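Local atomic coordinates of toxin Tse2 (Pseudomonas aeruginosa, PDB entry 5AKO), a protein that acts as a toxin in the cytoplasm of recipient cells, delivered by the H1 type VI secretion system and likely a NAD-dependent cytotoxin against prokaryotes and eukaryotes. Residues 131-136 against 143-148; 33-38 against 100-105; 93-98 against 149-154. All coordinates share one frame; numbering follows the deposited sequence.

How the interactions relate
Of the segments, 33-38 comes first from the N terminus, then the loop 93-98, and interaction 2 closes a long excursion when 100-105 returns to 33-38. Interaction 1 follows in series: 131-136 turns back after a few residues and pairs with 143-148. The chain runs straight on into 149-154, which closes interaction 3 on 93-98. Interaction 3 therefore crosses interaction 2, their segments alternating, and spans the whole of interaction 1. Strands 141-148 and 100-103 are neighbours in one sheet, where Tyr144 N bonds Val102 O. Interaction 2 ties this sheet to the smaller one containing 33-37; interaction 3 joins the loop before strand 100-103 to the connection between strand 141-148 and helix 154-176.

Interaction 1: 131-136 against 143-148; sequences KQDSYN and HYTIMP
The side chains of Asp133 and His143 run alongside each other in the same direction, with carboxylate and imidazole planes 37° apart. His143 ND1 donates to Asp133 OD2 over 2.9 Å; the oxygen sits in the ring plane but is met on its anti side, somewhat out of the carboxylate plane. The syn lone pair of this same OD2 takes the hydroxyl of Thr145, whose OG1 is 2.8 Å away. Two donors thus grip one oxygen, which a short, stiff aspartate can place between them. With CG anti to the backbone N (chi1 -177°), the His143 ring lies beside this carboxylate, and its rotation is fixed from both ends, because NE2 bonds Ser101 OG. Asp133, His143 and Ser101 are thereby linked through hydrogen bonds.

Across the other face of the sheet, the extended chain of Gln132 crosses the Tyr144 ring obliquely, CB lying 3.6 Å from CE2, so aliphatic carbons meet aromatic ones. On the face of Thr145, Lys131 sets its methylene CD 3.6 Å from the flexible methyl CE of Met147, while its NZ leads away to a weak bond with Tyr24 OH.

Lys131 and Thr145 form a hydrogen-bonded antiparallel pair, Lys131 N to Thr145 O being 2.8 Å. Further on, Asp133 N bonds His143 O, while His143 N bonds Ser134 O at 3.1 Å; two residues face one, a beta bulge. The hairpin forms the middle of a four-stranded antiparallel sheet, flanked by strands 24-25 and 100-103, with Ile146 packed on Leu161 and Phe164 of helix 154-176.

Interaction 2: 33-38 against 100-105; sequences LYRAVF and TSVFDR
Arg35 extends from Val102 to Ser101 and Thr100. CB starts 3.8 Å from Val102 CG1, an apolar beginning beside a branched residue. The chain bends at chi2 (69°), which turns it along the partner strand and brings CD near the carbonyl O of Ser101. NE finds its acceptor elsewhere, on Leu65 O. Thr100 CG2 lies over one face of the guanidinium, offset toward the rim, 3.3 Å from Arg35 NH1. At the tip, NH1 donates to Ser101 O over 3.0 Å, in both the guanidinium and the carbonyl plane, on a lone pair. Arginine suits the place, since one group pairs with two carbonyls and still offers a flat face to a methyl. Ser101 O is also held by a water that accepts from Ala36 N.

One residue earlier, Tyr34 and Phe103 make a single antiparallel hydrogen-bonded bridge, Tyr34 N to Phe103 O at 2.8 Å and Phe103 N to Tyr34 O at 3.0 Å. The N-to-C directions of the strands make 122°, far from the 180° of a regular antiparallel pair, so pairing stops at one bridge. Strand 33-37 pairs with 114-118 in a separate small sheet, whereas 100-103 edges the four-stranded one beside 141-148; at this junction Leu33 and Val102 both pack on Tyr144.

Interaction 3: 93-98 against 149-154; sequences YAPDTG and AKPMYR
Tyr93 faces Met152 through two backbone bonds, Tyr93 N to Met152 O at 2.7 Å and Met152 N to Tyr93 O at 3.0 Å. Its O also takes a CA-H contact from Pro151. With CG anti to the carbonyl carbon (chi1 -69°), the ring runs along the partner chain: Met152 O sits at its edge, and CE1 is 3.7 Å from Arg154 CB. A tyrosine is long enough to carry its OH to the arginine, where NE and NH2 each donate a weak hydrogen bond to it, Tyr93 OH to Arg154 NE being 3.2 Å, with ring and guanidinium planes 67° apart.

Ala94 follows, its CA 4.2 Å from Pro151 CA. The Tyr93-Met152 bridge is a lone antiparallel pair between two loops, one leading to strand 100-103, the other running from strand 141-148 to helix 154-176, with Tyr153 at the N-cap position of that helix.

Pro95 lays its rigid ring against the other loop, CG 3.8 Å from Ala149 O and CD 4.2 Å from Pro151 CD. From here the segment turns away. Asp96 directs OD1 to the hydroxyl of Tyr24. Thr97 OG1 reaches back to Pro95 O over 3.0 Å, from above the carbonyl plane, while its own carbonyl bonds a polar side chain of another protein. Gly98 has a positive phi, which suits glycine.

Interaction 1: 131-136 against 143-148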
# COMPACT_ATOMS: atom_id res chain seq x y z
N LYS C 131 3.31 23.35 1.38
CA LYS C 131 3.54 22.56 0.19
C LYS C 131 2.26 22.31 -0.55
O LYS C 131 1.28 21.86 0.03
CB LYS C 131 4.12 21.20 0.60
CG LYS C 131 4.24 20.19 -0.55
CD LYS C 131 4.84 18.90 -0.03
CE LYS C 131 5.06 17.87 -1.12
NZ LYS C 131 5.86 18.44 -2.22
N GLN C 132 2.27 22.58 -1.85
CA GLN C 132 1.14 22.27 -2.71
C GLN C 132 1.28 20.82 -3.03
O GLN C 132 2.29 20.42 -3.54
CB GLN C 132 1.15 23.08 -4.00
CG GLN C 132 0.01 22.67 -4.92
CD GLN C 132 -0.06 23.42 -6.23
OE1 GLN C 132 0.75 24.28 -6.54
NE2 GLN C 132 -1.01 23.02 -7.05
N ASP C 133 0.26 20.03 -2.73
CA ASP C 133 0.26 18.62 -3.15
C ASP C 133 -0.73 18.56 -4.32
O ASP C 133 -0.90 19.52 -5.03
CB ASP C 133 -0.17 17.69 -2.02
CG ASP C 133 0.60 17.93 -0.70
OD1 ASP C 133 1.79 17.60 -0.60
OD2 ASP C 133 0.02 18.35 0.29
N SER C 134 -1.40 17.45 -4.52
CA SER C 134 -2.18 17.25 -5.72
C SER C 134 -3.58 17.77 -5.58
O SER C 134 -4.06 17.99 -4.50
CB SER C 134 -2.24 15.76 -6.05
OG SER C 134 -0.96 15.29 -6.43
N TYR C 135 -4.24 17.86 -6.72
CA TYR C 135 -5.67 18.07 -6.79
C TYR C 135 -6.31 16.76 -6.47
O TYR C 135 -6.02 15.76 -7.12
CB TYR C 135 -6.06 18.51 -8.21
CG TYR C 135 -7.51 18.73 -8.35
CD1 TYR C 135 -8.12 19.76 -7.69
CD2 TYR C 135 -8.29 17.90 -9.15
CE1 TYR C 135 -9.46 20.02 -7.84
CE2 TYR C 135 -9.66 18.12 -9.27
CZ TYR C 135 -10.23 19.18 -8.62
OH TYR C 135 -11.57 19.43 -8.68
N ASN C 136 -7.23 16.77 -5.53
CA ASN C 136 -7.96 15.59 -5.13
C ASN C 136 -9.33 15.60 -5.78
O ASN C 136 -10.17 16.45 -5.46
CB ASN C 136 -8.11 15.62 -3.61
CG ASN C 136 -8.84 14.41 -3.06
OD1 ASN C 136 -9.90 14.00 -3.54
ND2 ASN C 136 -8.31 13.90 -1.98
N HIS C 143 -5.12 19.91 -2.27
CA HIS C 143 -4.63 19.76 -0.88
C HIS C 143 -3.28 20.44 -0.69
O HIS C 143 -2.44 20.43 -1.61
CB HIS C 143 -4.46 18.29 -0.58
CG HIS C 143 -4.05 18.02 0.82
ND1 HIS C 143 -2.74 18.08 1.25
CD2 HIS C 143 -4.77 17.67 1.90
CE1 HIS C 143 -2.68 17.77 2.53
NE2 HIS C 143 -3.90 17.52 2.95
N TYR C 144 -3.05 21.00 0.51
CA TYR C 144 -1.80 21.63 0.85
C TYR C 144 -1.36 21.18 2.24
O TYR C 144 -2.20 20.81 3.07
CB TYR C 144 -1.94 23.14 0.85
CG TYR C 144 -2.09 23.83 -0.51
CD1 TYR C 144 -3.28 23.83 -1.18
CD2 TYR C 144 -1.05 24.53 -1.07
CE1 TYR C 144 -3.43 24.48 -2.40
CE2 TYR C 144 -1.16 25.19 -2.26
CZ TYR C 144 -2.36 25.14 -2.95
OH TYR C 144 -2.53 25.78 -4.16
N THR C 145 -0.03 21.23 2.52
CA THR C 145 0.48 20.77 3.79
C THR C 145 1.40 21.79 4.39
O THR C 145 2.34 22.23 3.76
CB THR C 145 1.24 19.44 3.64
OG1 THR C 145 0.38 18.48 3.03
CG2 THR C 145 1.69 18.87 5.02
N ILE C 146 1.07 22.23 5.59
CA ILE C 146 1.92 23.11 6.36
C ILE C 146 2.88 22.19 7.10
O ILE C 146 2.44 21.30 7.82
CB ILE C 146 1.13 23.85 7.41
CG1 ILE C 146 -0.04 24.63 6.80
CG2 ILE C 146 2.06 24.79 8.14
CD1 ILE C 146 -1.04 25.21 7.79
N MET C 147 4.19 22.41 6.97
CA MET C 147 5.16 21.46 7.43
C MET C 147 6.42 22.22 7.91
O MET C 147 6.61 23.38 7.61
CB MET C 147 5.50 20.40 6.32
CG MET C 147 6.38 20.98 5.24
SD MET C 147 6.82 19.88 3.94
CE MET C 147 5.31 19.02 3.52
N PRO C 148 7.27 21.58 8.70
CA PRO C 148 8.52 22.24 9.04
C PRO C 148 9.48 22.41 7.83
O PRO C 148 9.53 21.57 6.93
CB PRO C 148 9.14 21.30 10.10
CG PRO C 148 8.43 20.00 9.94
CD PRO C 148 7.04 20.36 9.50

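Interaction 2: 33-38 against 100-105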
# COMPACT_ATOMS: atom_id res chain seq x y z
N LEU C 33 -6.34 29.60 1.89
CA LEU C 33 -6.40 28.22 2.34
C LEU C 33 -7.34 28.10 3.57
O LEU C 33 -7.45 29.02 4.37
CB LEU C 33 -4.98 27.72 2.71
CG LEU C 33 -3.97 27.79 1.54
CD1 LEU C 33 -2.51 27.66 1.95
CD2 LEU C 33 -4.27 26.73 0.51
N TYR C 34 -7.98 26.95 3.70
CA TYR C 34 -9.02 26.72 4.67
C TYR C 34 -8.71 25.46 5.46
O TYR C 34 -8.44 24.41 4.88
CB TYR C 34 -10.37 26.52 3.96
CG TYR C 34 -10.82 27.68 3.14
CD1 TYR C 34 -10.36 27.84 1.81
CD2 TYR C 34 -11.69 28.64 3.66
CE1 TYR C 34 -10.78 28.91 1.03
CE2 TYR C 34 -12.12 29.73 2.88
CZ TYR C 34 -11.66 29.84 1.56
OH TYR C 34 -12.07 30.90 0.78
N ARG C 35 -8.84 25.54 6.78
CA ARG C 35 -8.57 24.43 7.71
C ARG C 35 -9.87 24.02 8.34
O ARG C 35 -10.51 24.84 8.99
CB ARG C 35 -7.61 24.95 8.77
CG ARG C 35 -7.47 24.10 10.00
CD ARG C 35 -6.77 22.82 9.68
NE ARG C 35 -6.47 22.03 10.85
CZ ARG C 35 -5.99 20.79 10.81
NH1 ARG C 35 -5.74 20.16 9.66
NH2 ARG C 35 -5.78 20.14 11.93
N ALA C 36 -10.30 22.79 8.14
CA ALA C 36 -11.53 22.29 8.76
C ALA C 36 -11.38 22.28 10.30
O ALA C 36 -10.31 21.95 10.82
CB ALA C 36 -11.83 20.91 8.27
N VAL C 37 -12.45 22.68 10.99
CA VAL C 37 -12.50 22.81 12.41
C VAL C 37 -13.62 21.92 12.93
O VAL C 37 -14.78 22.16 12.63
CB VAL C 37 -12.82 24.26 12.85
CG1 VAL C 37 -12.94 24.33 14.37
CG2 VAL C 37 -11.74 25.21 12.40
N PHE C 38 -13.25 20.90 13.68
CA PHE C 38 -14.19 20.03 14.35
C PHE C 38 -14.18 20.43 15.81
O PHE C 38 -13.24 20.12 16.51
CB PHE C 38 -13.76 18.58 14.20
CG PHE C 38 -13.83 18.10 12.78
CD1 PHE C 38 -12.74 18.27 11.92
CD2 PHE C 38 -14.97 17.52 12.29
CE1 PHE C 38 -12.81 17.86 10.59
CE2 PHE C 38 -15.04 17.10 10.97
CZ PHE C 38 -13.97 17.27 10.12
N THR C 100 0.11 19.56 8.59
CA THR C 100 -1.25 19.94 8.78
C THR C 100 -1.93 20.14 7.42
O THR C 100 -1.44 20.88 6.60
CB THR C 100 -1.36 21.28 9.54
OG1 THR C 100 -0.73 21.16 10.82
CG2 THR C 100 -2.80 21.66 9.73
N SER C 101 -3.10 19.53 7.25
CA SER C 101 -3.89 19.59 6.03
C SER C 101 -4.74 20.82 5.93
O SER C 101 -5.52 21.11 6.85
CB SER C 101 -4.82 18.40 5.92
OG SER C 101 -4.10 17.20 5.66
N VAL C 102 -4.61 21.54 4.81
CA VAL C 102 -5.56 22.58 4.45
C VAL C 102 -5.92 22.47 2.97
O VAL C 102 -5.23 21.77 2.23
CB VAL C 102 -5.03 23.96 4.76
CG1 VAL C 102 -4.89 24.15 6.25
CG2 VAL C 102 -3.72 24.22 4.05
N PHE C 103 -6.98 23.15 2.54
CA PHE C 103 -7.43 23.07 1.15
C PHE C 103 -7.65 24.49 0.62
O PHE C 103 -7.67 25.45 1.39
CB PHE C 103 -8.74 22.34 1.09
CG PHE C 103 -8.65 20.92 1.48
CD1 PHE C 103 -8.23 19.97 0.57
CD2 PHE C 103 -8.92 20.54 2.77
CE1 PHE C 103 -8.12 18.64 0.92
CE2 PHE C 103 -8.84 19.21 3.13
CZ PHE C 103 -8.44 18.26 2.19
N ASP C 104 -7.90 24.57 -0.68
CA ASP C 104 -8.06 25.86 -1.36
C ASP C 104 -9.53 26.24 -1.59
O ASP C 104 -9.83 27.14 -2.37
CB ASP C 104 -7.27 25.86 -2.70
CG ASP C 104 -7.86 24.90 -3.75
OD1 ASP C 104 -8.63 23.94 -3.38
OD2 ASP C 104 -7.54 25.09 -4.95
N ARG C 105 -10.45 25.53 -0.95
CA ARG C 105 -11.81 26.04 -0.88
C ARG C 105 -12.42 25.59 0.43
O ARG C 105 -11.83 24.75 1.13
CB ARG C 105 -12.65 25.58 -2.07
CG ARG C 105 -13.06 24.14 -2.03
CD ARG C 105 -13.91 23.73 -3.23
NE ARG C 105 -14.18 22.29 -3.17
CZ ARG C 105 -15.10 21.70 -2.41
NH1 ARG C 105 -15.89 22.42 -1.61
NH2 ARG C 105 -15.25 20.38 -2.45
O HOH W 1 -3.75 17.38 9.20
O HOH W 2 -8.52 20.99 6.60

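Interaction 3: 93-98 against 149-154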
# COMPACT_ATOMS: atom_id res chain seq x y z
N TYR C 93 11.14 16.57 13.91
CA TYR C 93 10.18 16.57 12.81
C TYR C 93 10.83 17.19 11.59
O TYR C 93 11.13 18.37 11.60
CB TYR C 93 8.94 17.33 13.21
CG TYR C 93 8.17 16.60 14.26
CD1 TYR C 93 8.47 16.77 15.63
CD2 TYR C 93 7.24 15.68 13.92
CE1 TYR C 93 7.81 16.06 16.61
CE2 TYR C 93 6.58 14.95 14.88
CZ TYR C 93 6.85 15.16 16.23
OH TYR C 93 6.15 14.43 17.16
N ALA C 94 11.11 16.38 10.59
CA ALA C 94 11.79 16.82 9.37
C ALA C 94 10.76 17.14 8.26
O ALA C 94 9.69 16.60 8.24
CB ALA C 94 12.75 15.74 8.89
N PRO C 95 11.11 18.02 7.31
CA PRO C 95 10.22 18.25 6.17
C PRO C 95 9.73 16.97 5.40
O PRO C 95 10.37 15.91 5.43
CB PRO C 95 11.04 19.13 5.24
CG PRO C 95 12.30 19.49 5.97
CD PRO C 95 12.37 18.76 7.26
N ASP C 96 8.62 17.13 4.69
CA ASP C 96 8.05 16.10 3.83
C ASP C 96 7.73 14.80 4.55
O ASP C 96 7.77 13.70 3.99
CB ASP C 96 8.92 15.85 2.62
CG ASP C 96 8.96 17.04 1.71
OD1 ASP C 96 7.91 17.39 1.10
OD2 ASP C 96 10.02 17.66 1.61
N THR C 97 7.40 14.91 5.81
CA THR C 97 7.05 13.72 6.55
C THR C 97 5.66 13.89 7.15
O THR C 97 5.37 13.37 8.21
CB THR C 97 8.11 13.39 7.62
OG1 THR C 97 9.43 13.57 7.07
CG2 THR C 97 8.04 11.89 8.01
N GLY C 98 4.80 14.57 6.40
CA GLY C 98 3.45 14.90 6.80
C GLY C 98 3.35 16.32 7.33
O GLY C 98 4.29 17.09 7.27
N ALA C 149 10.19 23.52 7.80
CA ALA C 149 11.14 23.78 6.71
C ALA C 149 12.50 23.22 7.06
O ALA C 149 13.37 23.14 6.22
CB ALA C 149 11.24 25.28 6.43
N LYS C 150 12.69 22.88 8.32
CA LYS C 150 13.95 22.27 8.80
C LYS C 150 13.63 21.37 10.00
O LYS C 150 12.56 21.49 10.61
CB LYS C 150 14.96 23.34 9.20
CG LYS C 150 14.45 24.27 10.31
CD LYS C 150 15.57 24.99 11.06
CE LYS C 150 15.28 25.04 12.56
NZ LYS C 150 16.19 25.96 13.32
N PRO C 151 14.52 20.44 10.32
CA PRO C 151 14.22 19.55 11.42
C PRO C 151 13.97 20.29 12.71
O PRO C 151 14.72 21.16 13.03
CB PRO C 151 15.49 18.73 11.53
CG PRO C 151 15.99 18.65 10.10
CD PRO C 151 15.71 20.01 9.57
N MET C 152 12.88 20.00 13.41
CA MET C 152 12.63 20.68 14.68
C MET C 152 11.87 19.80 15.66
O MET C 152 11.17 18.86 15.26
CB MET C 152 11.85 21.97 14.44
CG MET C 152 10.52 21.79 13.73
SD MET C 152 9.73 23.33 13.22
CE MET C 152 10.95 23.98 12.09
N TYR C 153 12.03 20.10 16.96
CA TYR C 153 11.31 19.41 18.00
C TYR C 153 9.88 19.88 18.02
O TYR C 153 9.54 20.94 17.50
CB TYR C 153 11.98 19.61 19.38
CG TYR C 153 13.39 19.03 19.45
CD1 TYR C 153 13.59 17.63 19.42
CD2 TYR C 153 14.51 19.85 19.48
CE1 TYR C 153 14.86 17.09 19.46
CE2 TYR C 153 15.79 19.32 19.51
CZ TYR C 153 15.96 17.95 19.51
OH TYR C 153 17.23 17.41 19.51
N ARG C 154 9.02 19.06 18.63
CA ARG C 154 7.60 19.30 18.65
C ARG C 154 7.22 20.69 19.14
O ARG C 154 6.35 21.35 18.56
CB ARG C 154 6.90 18.25 19.50
CG ARG C 154 5.42 18.22 19.22
CD ARG C 154 4.66 17.22 20.04
NE ARG C 154 5.03 15.84 19.75
CZ ARG C 154 4.39 14.79 20.24
NH1 ARG C 154 3.36 14.98 21.06
NH2 ARG C 154 4.79 13.55 19.94